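Local coordinates for protein transcriptional regulator, LRP/AsnC family (PDB 2P5V) that probably binds specific DNA sequences as a transcription regulator of the Lrp/AsnC family, and binds calcium ions, at residues T117-F122 with S141-K146; R93-V98 with L127-S132; L25-L30 with S39-R44. One frame throughout, in Å; residues are numbered along the deposited sequence.

Interaction 1: T117-F122 with S141-K146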
loop_
_atom_site.group_PDB
_atom_site.type_symbol
_atom_site.label_atom_id
_atom_site.label_comp_id
_atom_site.label_asym_id
_atom_site.label_seq_id
_atom_site.Cartn_x
_atom_site.Cartn_y
_atom_site.Cartn_z
ATOM N N THR G 117 -24.887 4.831 15.740
ATOM C CA THR G 117 -25.279 6.155 16.221
ATOM C C THR G 117 -24.093 7.103 16.193
ATOM O O THR G 117 -24.222 8.258 15.790
ATOM C CB THR G 117 -25.831 6.123 17.653
ATOM O OG1 THR G 117 -24.836 5.585 18.523
ATOM C CG2 THR G 117 -27.100 5.278 17.737
ATOM N N ASP G 118 -22.939 6.604 16.620
ATOM C CA ASP G 118 -21.729 7.410 16.703
ATOM C C ASP G 118 -20.493 6.512 16.831
ATOM O O ASP G 118 -20.599 5.281 16.777
ATOM C CB ASP G 118 -21.844 8.394 17.874
ATOM C CG ASP G 118 -22.192 7.706 19.188
ATOM O OD1 ASP G 118 -21.693 6.593 19.448
ATOM O OD2 ASP G 118 -22.975 8.285 19.958
HETATM N N MSE G 119 -19.328 7.138 16.975
HETATM C CA MSE G 119 -18.048 6.422 17.013
HETATM C C MSE G 119 -17.896 5.496 18.221
HETATM O O MSE G 119 -17.231 4.469 18.124
HETATM C CB MSE G 119 -16.878 7.418 16.978
HETATM C CG MSE G 119 -15.516 6.778 16.766
HETATM SE SE MSE G 119 -15.451 5.699 15.131
HETATM C CE MSE G 119 -15.754 7.123 13.807
ATOM N N ASN G 120 -18.480 5.871 19.359
ATOM C CA ASN G 120 -18.460 5.014 20.551
ATOM C C ASN G 120 -19.121 3.671 20.321
ATOM O O ASN G 120 -18.609 2.637 20.750
ATOM C CB ASN G 120 -19.199 5.673 21.716
ATOM C CG ASN G 120 -18.321 6.554 22.531
ATOM O OD1 ASN G 120 -17.101 6.476 22.439
ATOM N ND2 ASN G 120 -18.930 7.397 23.361
ATOM N N ALA G 121 -20.300 3.704 19.705
ATOM C CA ALA G 121 -21.009 2.482 19.358
ATOM C C ALA G 121 -20.229 1.717 18.287
ATOM O O ALA G 121 -20.151 0.488 18.327
ATOM C CB ALA G 121 -22.414 2.795 18.898
ATOM N N PHE G 122 -19.626 2.437 17.347
ATOM C CA PHE G 122 -18.809 1.776 16.327
ATOM C C PHE G 122 -17.655 1.031 17.003
ATOM O O PHE G 122 -17.384 -0.139 16.725
ATOM C CB PHE G 122 -18.267 2.766 15.296
ATOM C CG PHE G 122 -17.409 2.113 14.263
ATOM C CD1 PHE G 122 -17.984 1.334 13.276
ATOM C CD2 PHE G 122 -16.028 2.215 14.313
ATOM C CE1 PHE G 122 -17.199 0.685 12.341
ATOM C CE2 PHE G 122 -15.245 1.569 13.384
ATOM C CZ PHE G 122 -15.828 0.804 12.403
ATOM N N SER G 141 -11.613 0.595 8.480
ATOM C CA SER G 141 -12.892 1.189 8.185
ATOM C C SER G 141 -12.784 2.618 7.701
ATOM O O SER G 141 -11.887 3.372 8.113
ATOM C CB SER G 141 -13.773 1.162 9.429
ATOM O OG SER G 141 -13.952 -0.168 9.873
ATOM N N SER G 142 -13.716 2.961 6.817
ATOM C CA SER G 142 -13.931 4.323 6.352
ATOM C C SER G 142 -15.373 4.683 6.629
ATOM O O SER G 142 -16.216 3.808 6.840
ATOM C CB SER G 142 -13.661 4.429 4.865
ATOM O OG SER G 142 -12.314 4.102 4.576
ATOM N N PHE G 143 -15.657 5.979 6.613
ATOM C CA PHE G 143 -16.952 6.466 7.013
ATOM C C PHE G 143 -17.445 7.502 6.022
ATOM O O PHE G 143 -16.661 8.227 5.414
ATOM C CB PHE G 143 -16.877 7.067 8.427
ATOM C CG PHE G 143 -16.291 6.132 9.451
ATOM C CD1 PHE G 143 -17.098 5.233 10.145
ATOM C CD2 PHE G 143 -14.927 6.138 9.709
ATOM C CE1 PHE G 143 -16.555 4.355 11.079
ATOM C CE2 PHE G 143 -14.371 5.256 10.624
ATOM C CZ PHE G 143 -15.191 4.369 11.324
ATOM N N VAL G 144 -18.756 7.582 5.881
ATOM C CA VAL G 144 -19.351 8.481 4.910
ATOM C C VAL G 144 -19.269 9.929 5.384
ATOM O O VAL G 144 -19.782 10.277 6.457
ATOM C CB VAL G 144 -20.806 8.123 4.636
ATOM C CG1 VAL G 144 -21.391 9.075 3.552
ATOM C CG2 VAL G 144 -20.892 6.674 4.225
ATOM N N LEU G 145 -18.593 10.755 4.585
ATOM C CA LEU G 145 -18.604 12.201 4.760
ATOM C C LEU G 145 -19.844 12.792 4.108
ATOM O O LEU G 145 -20.373 13.805 4.554
ATOM C CB LEU G 145 -17.374 12.842 4.117
ATOM C CG LEU G 145 -16.009 12.454 4.686
ATOM C CD1 LEU G 145 -14.918 12.984 3.787
ATOM C CD2 LEU G 145 -15.846 12.979 6.103
ATOM N N LYS G 146 -20.286 12.187 3.017
ATOM C CA LYS G 146 -21.389 12.748 2.268
ATOM C C LYS G 146 -21.935 11.710 1.320
ATOM O O LYS G 146 -21.171 11.020 0.651
ATOM C CB LYS G 146 -20.924 13.994 1.505
ATOM C CG LYS G 146 -22.038 14.719 0.784
ATOM C CD LYS G 146 -21.571 16.063 0.236
ATOM C CE LYS G 146 -22.694 16.756 -0.539
ATOM N NZ LYS G 146 -22.368 18.177 -0.854
#
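In the C-terminal Lrp/AsnC domain, where helix 119-130 lies against the four-stranded antiparallel sheet, Phe122 and Phe143 form a T-shaped aromatic pair. The evidence is a centroid separation of 4.9 Å with planes turned 83° apart. Phe143 presents its edge: CE1 stands over the centre of the Phe122 face, and CZ comes within 3.5 Å of Phe122 CE2. Phe122 has CG anti to its backbone N (chi1 179°), which carries the ring off the first helical turn toward the strand.

Selenomethionine Met119 covers one face of the Phe143 ring. Its chain is bent at chi2 and chi3, and CE lies 3.9 Å from the centroid of the Phe143 ring, 16° off the normal, a CH-pi contact. The SE atom stands obliquely to the same ring, a Met-aromatic contact. At the edge of Phe122, in its plane, Ser141 OG approaches CZ of Phe122 to 3.3 Å.

No hydrogen bond crosses this buried contact. The helix start is fixed separately by Asp118 at the N-cap, where OD1 accepts from Ala121 N at 3.2 Å. Met119 of a third subunit also packs on Phe143, and Thr105 of a fourth packs on Met119, Phe122 and Phe143, so the cluster continues into the assembly. Such helix-on-sheet packing is typical of the ferredoxin-like alpha+beta sandwich of the dimeric alpha-beta barrel superfamily.

Interaction 2: R93-V98 with L127-S132; sequences RKWPEV and LDTLLS
Trp95 and Thr129 reach for each other from opposite directions, while Leu130 crosses the indole at about a right angle. The methyl of Thr129 does the touching: CG2 sits 3.1 Å above the indole plane of Trp95, displaced toward the rim. Its nearest ring atom is Trp95 NE1, 3.3 Å from Thr129 CG2. With chi1 at -61°, Thr129 holds CG2 anti to the backbone N, which directs the methyl rather than OG1 at the ring. Farther along the six-membered ring, Leu130 CD1 approaches Trp95 CZ3 to 3.8 Å, again obliquely.

Trp95 opens the type I turn that runs to Val98, closed by Val98 N to Trp95 O at 3.1 Å, where the chain leaves helix 84-94 and enters strand 98-104. The contact therefore joins this turn to the later part of helix 119-130. Phe125 of that helix makes an edge-to-face pair with Trp95, and Leu130 also packs on Phe88 of helix 84-94.

Neither a hydrogen bond nor a charge pair links the two segments. The short approach to NE1 is made by a methyl carbon, which offers it no hydrogen-bond acceptor, so the contact is apolar packing, probably held by dispersion.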
loop_
_atom_site.group_PDB
_atom_site.type_symbol
_atom_site.label_atom_id
_atom_site.label_comp_id
_atom_site.label_asym_id
_atom_site.label_seq_id
_atom_site.Cartn_x
_atom_site.Cartn_y
_atom_site.Cartn_z
ATOM N N ARG G 93 -24.480 -12.388 9.230
ATOM C CA ARG G 93 -25.909 -12.486 8.959
ATOM C C ARG G 93 -26.763 -12.213 10.211
ATOM O O ARG G 93 -27.901 -11.760 10.100
ATOM C CB ARG G 93 -26.248 -13.835 8.301
ATOM C CG ARG G 93 -25.924 -13.844 6.801
ATOM C CD ARG G 93 -26.372 -15.111 6.101
ATOM N NE ARG G 93 -25.402 -16.193 6.264
ATOM C CZ ARG G 93 -24.574 -16.650 5.319
ATOM N NH1 ARG G 93 -24.550 -16.135 4.088
ATOM N NH2 ARG G 93 -23.745 -17.645 5.618
ATOM N N LYS G 94 -26.186 -12.442 11.390
ATOM C CA LYS G 94 -26.842 -12.147 12.668
ATOM C C LYS G 94 -26.608 -10.722 13.203
ATOM O O LYS G 94 -27.285 -10.314 14.143
ATOM C CB LYS G 94 -26.389 -13.156 13.722
ATOM C CG LYS G 94 -26.723 -14.593 13.377
ATOM C CD LYS G 94 -26.162 -15.568 14.411
ATOM C CE LYS G 94 -26.493 -17.015 14.048
ATOM N NZ LYS G 94 -25.768 -18.000 14.898
ATOM N N TRP G 95 -25.664 -9.971 12.632
ATOM C CA TRP G 95 -25.340 -8.627 13.147
ATOM C C TRP G 95 -26.245 -7.575 12.529
ATOM O O TRP G 95 -26.058 -7.212 11.372
ATOM C CB TRP G 95 -23.876 -8.271 12.870
ATOM C CG TRP G 95 -22.896 -9.140 13.575
ATOM C CD1 TRP G 95 -23.099 -9.821 14.737
ATOM C CD2 TRP G 95 -21.544 -9.404 13.187
ATOM N NE1 TRP G 95 -21.967 -10.508 15.088
ATOM C CE2 TRP G 95 -20.996 -10.272 14.154
ATOM C CE3 TRP G 95 -20.745 -9.007 12.105
ATOM C CZ2 TRP G 95 -19.685 -10.741 14.084
ATOM C CZ3 TRP G 95 -19.447 -9.482 12.030
ATOM C CH2 TRP G 95 -18.928 -10.338 13.019
ATOM N N PRO G 96 -27.224 -7.058 13.293
ATOM C CA PRO G 96 -28.182 -6.160 12.628
ATOM C C PRO G 96 -27.600 -4.831 12.139
ATOM O O PRO G 96 -28.161 -4.211 11.230
ATOM C CB PRO G 96 -29.254 -5.915 13.706
ATOM C CG PRO G 96 -28.982 -6.916 14.781
ATOM C CD PRO G 96 -27.535 -7.219 14.725
ATOM N N GLU G 97 -26.493 -4.394 12.738
ATOM C CA GLU G 97 -25.816 -3.169 12.305
ATOM C C GLU G 97 -25.146 -3.310 10.938
ATOM O O GLU G 97 -24.964 -2.315 10.258
ATOM C CB GLU G 97 -24.806 -2.669 13.347
ATOM C CG GLU G 97 -23.884 -3.731 13.926
ATOM C CD GLU G 97 -24.484 -4.452 15.114
ATOM O OE1 GLU G 97 -24.526 -3.864 16.210
ATOM O OE2 GLU G 97 -24.902 -5.611 14.945
ATOM N N VAL G 98 -24.800 -4.534 10.532
ATOM C CA VAL G 98 -24.262 -4.783 9.184
ATOM C C VAL G 98 -25.429 -5.060 8.223
ATOM O O VAL G 98 -26.108 -6.066 8.346
ATOM C CB VAL G 98 -23.246 -5.958 9.175
ATOM C CG1 VAL G 98 -22.677 -6.214 7.777
ATOM C CG2 VAL G 98 -22.133 -5.695 10.157
ATOM N N LEU G 127 -14.397 -3.526 18.447
ATOM C CA LEU G 127 -13.507 -4.112 19.459
ATOM C C LEU G 127 -14.075 -5.372 20.113
ATOM O O LEU G 127 -13.339 -6.337 20.328
ATOM C CB LEU G 127 -13.156 -3.088 20.551
ATOM C CG LEU G 127 -12.302 -1.869 20.155
ATOM C CD1 LEU G 127 -11.700 -1.211 21.406
ATOM C CD2 LEU G 127 -11.195 -2.224 19.170
ATOM N N ASP G 128 -15.372 -5.360 20.431
ATOM C CA ASP G 128 -15.993 -6.461 21.177
ATOM C C ASP G 128 -16.617 -7.536 20.277
ATOM O O ASP G 128 -16.683 -8.690 20.677
ATOM C CB ASP G 128 -17.054 -5.940 22.154
ATOM C CG ASP G 128 -16.578 -4.750 22.960
ATOM O OD1 ASP G 128 -15.350 -4.547 23.069
ATOM O OD2 ASP G 128 -17.438 -4.010 23.480
ATOM N N THR G 129 -17.076 -7.173 19.077
ATOM C CA THR G 129 -17.765 -8.144 18.216
ATOM C C THR G 129 -16.929 -8.566 17.018
ATOM O O THR G 129 -16.605 -9.733 16.866
ATOM C CB THR G 129 -19.138 -7.612 17.737
ATOM O OG1 THR G 129 -19.963 -7.373 18.875
ATOM C CG2 THR G 129 -19.841 -8.622 16.841
ATOM N N LEU G 130 -16.580 -7.612 16.169
ATOM C CA LEU G 130 -15.905 -7.930 14.921
ATOM C C LEU G 130 -14.529 -8.569 15.134
ATOM O O LEU G 130 -14.280 -9.672 14.659
ATOM C CB LEU G 130 -15.754 -6.670 14.085
ATOM C CG LEU G 130 -15.207 -6.858 12.671
ATOM C CD1 LEU G 130 -16.022 -7.897 11.906
ATOM C CD2 LEU G 130 -15.222 -5.523 11.975
ATOM N N LEU G 131 -13.653 -7.870 15.854
ATOM C CA LEU G 131 -12.244 -8.249 15.928
ATOM C C LEU G 131 -12.040 -9.471 16.798
ATOM O O LEU G 131 -11.076 -10.204 16.607
ATOM C CB LEU G 131 -11.393 -7.084 16.440
ATOM C CG LEU G 131 -11.323 -5.895 15.477
ATOM C CD1 LEU G 131 -10.579 -4.721 16.088
ATOM C CD2 LEU G 131 -10.671 -6.305 14.166
ATOM N N SER G 132 -12.964 -9.679 17.736
ATOM C CA SER G 132 -12.949 -10.823 18.637
ATOM C C SER G 132 -13.333 -12.134 17.940
ATOM O O SER G 132 -13.081 -13.220 18.472
ATOM C CB SER G 132 -13.917 -10.571 19.795
ATOM O OG SER G 132 -15.235 -10.386 19.307
#

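Interaction 3: L25-L30 with S39-R44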
loop_
_atom_site.group_PDB
_atom_site.type_symbol
_atom_site.label_atom_id
_atom_site.label_comp_id
_atom_site.label_asym_id
_atom_site.label_seq_id
_atom_site.Cartn_x
_atom_site.Cartn_y
_atom_site.Cartn_z
ATOM N N LEU G 25 -47.850 0.655 -3.863
ATOM C CA LEU G 25 -49.006 0.947 -4.715
ATOM C C LEU G 25 -49.957 -0.247 -4.756
ATOM O O LEU G 25 -49.521 -1.379 -4.929
ATOM C CB LEU G 25 -48.565 1.271 -6.145
ATOM C CG LEU G 25 -47.778 2.561 -6.377
ATOM C CD1 LEU G 25 -47.285 2.606 -7.817
ATOM C CD2 LEU G 25 -48.616 3.793 -6.049
ATOM N N THR G 26 -51.255 -0.005 -4.619
ATOM C CA THR G 26 -52.235 -1.077 -4.811
ATOM C C THR G 26 -52.184 -1.533 -6.267
ATOM O O THR G 26 -51.477 -0.935 -7.082
ATOM C CB THR G 26 -53.672 -0.630 -4.462
ATOM O OG1 THR G 26 -53.982 0.581 -5.160
ATOM C CG2 THR G 26 -53.817 -0.399 -2.967
ATOM N N ASN G 27 -52.924 -2.590 -6.594
ATOM C CA ASN G 27 -53.006 -3.057 -7.974
ATOM C C ASN G 27 -53.668 -2.004 -8.858
ATOM O O ASN G 27 -53.191 -1.731 -9.959
ATOM C CB ASN G 27 -53.763 -4.390 -8.070
ATOM C CG ASN G 27 -53.579 -5.075 -9.425
ATOM O OD1 ASN G 27 -52.449 -5.281 -9.880
ATOM N ND2 ASN G 27 -54.690 -5.431 -10.071
ATOM N N VAL G 28 -54.757 -1.410 -8.366
ATOM C CA VAL G 28 -55.473 -0.364 -9.108
ATOM C C VAL G 28 -54.589 0.849 -9.399
ATOM O O VAL G 28 -54.665 1.429 -10.481
ATOM C CB VAL G 28 -56.753 0.108 -8.373
ATOM C CG1 VAL G 28 -57.811 -0.986 -8.386
ATOM C CG2 VAL G 28 -56.435 0.550 -6.946
ATOM N N GLU G 29 -53.749 1.222 -8.436
ATOM C CA GLU G 29 -52.798 2.316 -8.621
ATOM C C GLU G 29 -51.744 1.937 -9.652
ATOM O O GLU G 29 -51.538 2.654 -10.633
ATOM C CB GLU G 29 -52.138 2.674 -7.289
ATOM C CG GLU G 29 -53.088 3.379 -6.319
ATOM C CD GLU G 29 -52.553 3.443 -4.893
ATOM O OE1 GLU G 29 -51.331 3.284 -4.695
ATOM O OE2 GLU G 29 -53.363 3.656 -3.967
ATOM N N LEU G 30 -51.099 0.795 -9.422
ATOM C CA LEU G 30 -50.065 0.256 -10.317
ATOM C C LEU G 30 -50.559 0.131 -11.758
ATOM O O LEU G 30 -49.871 0.553 -12.693
ATOM C CB LEU G 30 -49.589 -1.114 -9.803
ATOM C CG LEU G 30 -48.613 -1.921 -10.668
ATOM C CD1 LEU G 30 -47.316 -1.165 -10.864
ATOM C CD2 LEU G 30 -48.354 -3.288 -10.045
ATOM N N SER G 39 -56.759 -6.795 -13.740
ATOM C CA SER G 39 -56.635 -8.250 -13.889
ATOM C C SER G 39 -55.356 -8.678 -14.619
ATOM O O SER G 39 -54.588 -9.474 -14.077
ATOM C CB SER G 39 -57.875 -8.847 -14.575
ATOM O OG SER G 39 -57.613 -10.154 -15.061
ATOM N N PRO G 40 -55.133 -8.179 -15.853
ATOM C CA PRO G 40 -53.861 -8.500 -16.515
ATOM C C PRO G 40 -52.655 -7.989 -15.740
ATOM O O PRO G 40 -51.690 -8.727 -15.551
ATOM C CB PRO G 40 -53.966 -7.795 -17.875
ATOM C CG PRO G 40 -55.074 -6.819 -17.745
ATOM C CD PRO G 40 -56.006 -7.357 -16.708
ATOM N N CYS G 41 -52.726 -6.739 -15.293
ATOM C CA CYS G 41 -51.671 -6.134 -14.492
ATOM C C CYS G 41 -51.289 -6.999 -13.290
ATOM O O CYS G 41 -50.105 -7.181 -13.000
ATOM C CB CYS G 41 -52.111 -4.760 -13.997
ATOM S SG CYS G 41 -50.894 -3.951 -12.949
ATOM N N LEU G 42 -52.299 -7.511 -12.593
ATOM C CA LEU G 42 -52.099 -8.390 -11.439
ATOM C C LEU G 42 -51.473 -9.720 -11.858
ATOM O O LEU G 42 -50.643 -10.273 -11.135
ATOM C CB LEU G 42 -53.439 -8.655 -10.740
ATOM C CG LEU G 42 -53.417 -9.289 -9.349
ATOM C CD1 LEU G 42 -52.945 -8.275 -8.312
ATOM C CD2 LEU G 42 -54.794 -9.825 -8.994
ATOM N N ARG G 43 -51.882 -10.236 -13.017
ATOM C CA ARG G 43 -51.312 -11.476 -13.537
ATOM C C ARG G 43 -49.834 -11.286 -13.865
ATOM O O ARG G 43 -49.005 -12.132 -13.519
ATOM C CB ARG G 43 -52.066 -11.970 -14.781
ATOM C CG ARG G 43 -51.471 -13.242 -15.400
ATOM C CD ARG G 43 -52.325 -13.817 -16.523
ATOM N NE ARG G 43 -52.332 -12.978 -17.727
ATOM C CZ ARG G 43 -53.374 -12.279 -18.187
ATOM N NH1 ARG G 43 -54.550 -12.282 -17.555
ATOM N NH2 ARG G 43 -53.241 -11.563 -19.300
ATOM N N ARG G 44 -49.518 -10.171 -14.525
ATOM C CA ARG G 44 -48.146 -9.873 -14.928
ATOM C C ARG G 44 -47.232 -9.718 -13.716
ATOM O O ARG G 44 -46.129 -10.251 -13.701
ATOM C CB ARG G 44 -48.088 -8.603 -15.770
ATOM C CG ARG G 44 -48.842 -8.684 -17.077
ATOM C CD ARG G 44 -48.942 -7.322 -17.741
ATOM N NE ARG G 44 -47.905 -7.143 -18.750
ATOM C CZ ARG G 44 -47.970 -7.609 -19.995
ATOM N NH1 ARG G 44 -49.026 -8.295 -20.419
ATOM N NH2 ARG G 44 -46.968 -7.391 -20.830
#
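Asn27 and Leu42 meet inside the helix-turn-helix of the N-terminal winged helix-turn-helix domain, where helix 27-33 packs against helix 38-50. The latter is the second helix of the motif and, as in other helix-turn-helix proteins, probably the DNA-recognition helix. Between 25-30 and 39-44 the backbones come nearest at this pair, with CA atoms of Asn27 and Leu42 6.4 Å apart.

Among the van der Waals contacts, Asn27 buries the most surface of any residue here, and its carboxamide crosses the Leu42 side chain at about a right angle. Leu42 CD1 lies 3.4 Å from both CG and OD1 of Asn27, and Leu42 CB is 3.5 Å from Asn27 ND2. The amide thus lies across CB and the CD1 branch of Leu42. Asn27 reaches this position because CG is anti to the backbone N (chi1 -166°), projecting the amide off the first helical turn. Deeper in the contact, Leu30 meets Cys41: CG of Leu30 is 3.8 Å from SG of Cys41, and both residues are buried. Leu30 also packs on Val18 and Leu19, which joins this pair to helix 10-21.

Of hydrogen bonds, none crosses between 25-30 and 39-44. The Asn27 amide is held just ahead of 39-44: ND2 donates to Pro38 O, tying it to the start of helix 38-50. Within 25-30, Thr26 and Glu29 form a capping box, with weak bonds from Thr26 N to Glu29 OE1 and from Glu29 N to Thr26 OG1.

In ionic terms, Arg44 NH2 forms a salt bridge with Asp9 OD2, just before helix 10-21. Between Asn27 and Cys41 there is only a van der Waals approach, with OD1 of Asn27 3.7 Å from SG of Cys41.

Interactions 1 and 2 share helix 119-130 of the ligand-binding domain, near its start and near its far end; their centres are 14 Å apart and their segments alternate along the chain. Interaction 3 belongs to the DNA-binding domain, its centre about 42 Å and 41 Å from those of interactions 1 and 2, on the opposite side of the chain's centre. Interaction 1 is wholly buried and aromatic, in a region where several subunits converge. Interaction 2, partly buried, sets aliphatic branches against one indole. Interaction 3, also partly buried, mixes an amide, a thiol and leucines between two helices. None has a hydrogen bond across its segments, so all three rely on packing, while caps and turns order the backbones locally.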